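Side-chain contact in argininosuccinate lyase (PDB 6RXA), which is a C-N lyase of the aspartase/fumarase superfamily that probably splits argininosuccinate into fumarate and arginine: residues E63-A66 with T67-G71. The protein carries 2 engineered substitutions. Residues are numbered along the deposited sequence; the frame is centred on the assembly and turned at random.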
loop_
_atom_site.group_PDB
_atom_site.type_symbol
_atom_site.label_atom_id
_atom_site.label_comp_id
_atom_site.label_asym_id
_atom_site.label_seq_id
_atom_site.Cartn_x
_atom_site.Cartn_y
_atom_site.Cartn_z
ATOM N N GLU A 63 41.339 22.559 -24.763
ATOM C CA GLU A 63 41.739 21.424 -25.588
ATOM C C GLU A 63 41.241 20.104 -25.009
ATOM O O GLU A 63 40.728 19.254 -25.746
ATOM C CB GLU A 63 43.261 21.410 -25.755
ATOM C CG GLU A 63 43.809 22.599 -26.544
ATOM C CD GLU A 63 44.321 23.742 -25.668
ATOM O OE1 GLU A 63 45.332 24.369 -26.059
ATOM O OE2 GLU A 63 43.719 24.027 -24.601
ATOM N N GLU A 64 41.394 19.905 -23.695
ATOM C CA GLU A 64 40.874 18.700 -23.056
ATOM C C GLU A 64 39.361 18.646 -23.179
ATOM O O GLU A 64 38.783 17.595 -23.494
ATOM C CB GLU A 64 41.257 18.689 -21.576
ATOM C CG GLU A 64 42.741 18.453 -21.321
ATOM C CD GLU A 64 43.122 18.632 -19.863
ATOM O OE1 GLU A 64 42.553 19.524 -19.195
ATOM O OE2 GLU A 64 44.004 17.887 -19.389
ATOM N N SER A 65 38.706 19.782 -22.946
ATOM C CA SER A 65 37.255 19.856 -23.028
ATOM C C SER A 65 36.771 19.486 -24.420
ATOM O O SER A 65 35.859 18.665 -24.571
ATOM C CB SER A 65 36.825 21.274 -22.646
ATOM O OG SER A 65 35.424 21.427 -22.681
ATOM N N ALA A 66 37.399 20.046 -25.456
ATOM C CA ALA A 66 36.978 19.741 -26.816
ATOM C C ALA A 66 37.131 18.259 -27.121
ATOM O O ALA A 66 36.266 17.661 -27.769
ATOM C CB ALA A 66 37.797 20.562 -27.815
ATOM N N THR A 67 38.245 17.658 -26.690
ATOM C CA THR A 67 38.463 16.238 -26.933
ATOM C C THR A 67 37.371 15.402 -26.278
ATOM O O THR A 67 36.798 14.502 -26.905
ATOM C CB THR A 67 39.838 15.828 -26.412
ATOM O OG1 THR A 67 40.850 16.610 -27.062
ATOM C CG2 THR A 67 40.064 14.356 -26.686
ATOM N N ILE A 68 37.057 15.706 -25.015
ATOM C CA ILE A 68 36.003 15.000 -24.297
ATOM C C ILE A 68 34.655 15.194 -24.986
ATOM O O ILE A 68 33.936 14.228 -25.258
ATOM C CB ILE A 68 35.962 15.466 -22.830
ATOM C CG1 ILE A 68 37.234 15.023 -22.100
ATOM C CG2 ILE A 68 34.730 14.906 -22.129
ATOM C CD1 ILE A 68 37.455 15.694 -20.756
ATOM N N LEU A 69 34.291 16.451 -25.273
ATOM C CA LEU A 69 32.963 16.735 -25.810
ATOM C C LEU A 69 32.747 16.072 -27.166
ATOM O O LEU A 69 31.660 15.547 -27.437
ATOM C CB LEU A 69 32.721 18.245 -25.886
ATOM C CG LEU A 69 32.673 18.981 -24.548
ATOM C CD1 LEU A 69 32.758 20.480 -24.738
ATOM C CD2 LEU A 69 31.384 18.626 -23.806
ATOM N N SER A 70 33.761 16.087 -28.039
ATOM C CA SER A 70 33.626 15.372 -29.305
ATOM C C SER A 70 33.483 13.870 -29.070
ATOM O O SER A 70 32.715 13.196 -29.764
ATOM C CB SER A 70 34.821 15.664 -30.210
ATOM O OG SER A 70 34.753 16.981 -30.715
ATOM N N GLY A 71 34.207 13.330 -28.086
ATOM C CA GLY A 71 34.060 11.919 -27.766
ATOM C C GLY A 71 32.680 11.562 -27.254
ATOM O O GLY A 71 32.157 10.482 -27.552
#
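T67 returns its hydroxyl to the carbonyl of E63, one turn back in the alpha helix 62-79. Such a serine or threonine bond is common in alpha helices. The amide T67 N makes the usual i to i+4 bond to E63 O, at 3.1 Å. T67 OG1 adds a second bond to E63 O, at 3.0 Å. The two donors come from opposite faces of the carbonyl plane, each tilted 28° from it. OG1 can do this because it lies anti to its own carbonyl carbon, chi1 -58°, beside the backbone N. A valine here would probably cost E63 O its second donor from the helix, leaving the amide bond.

L69 lies back along the helix over S65. Its CB is 3.4 Å from S65 O. Next, L69 CG sits 3.2 Å from S65 O, the oxygen that also accepts L69 N. At the tip, L69 CD1 meets S65 OG at 3.5 Å, a van der Waals contact of methyl and hydroxyl. S65 OG is hydrogen-bonded to T55 OG1, on helix 35-56. V51 of that helix touches S65, I68 and L69, while helix 451-500 packs against E63, S65, A66 and S70. E64 turns its carboxylate to K105 in a salt bridge.

I68 N bonds to E64 O, and I68 CG1 touches the same oxygen. A66 O takes S70 N at 3.0 Å and, more weakly, S70 OG at 3.4 Å.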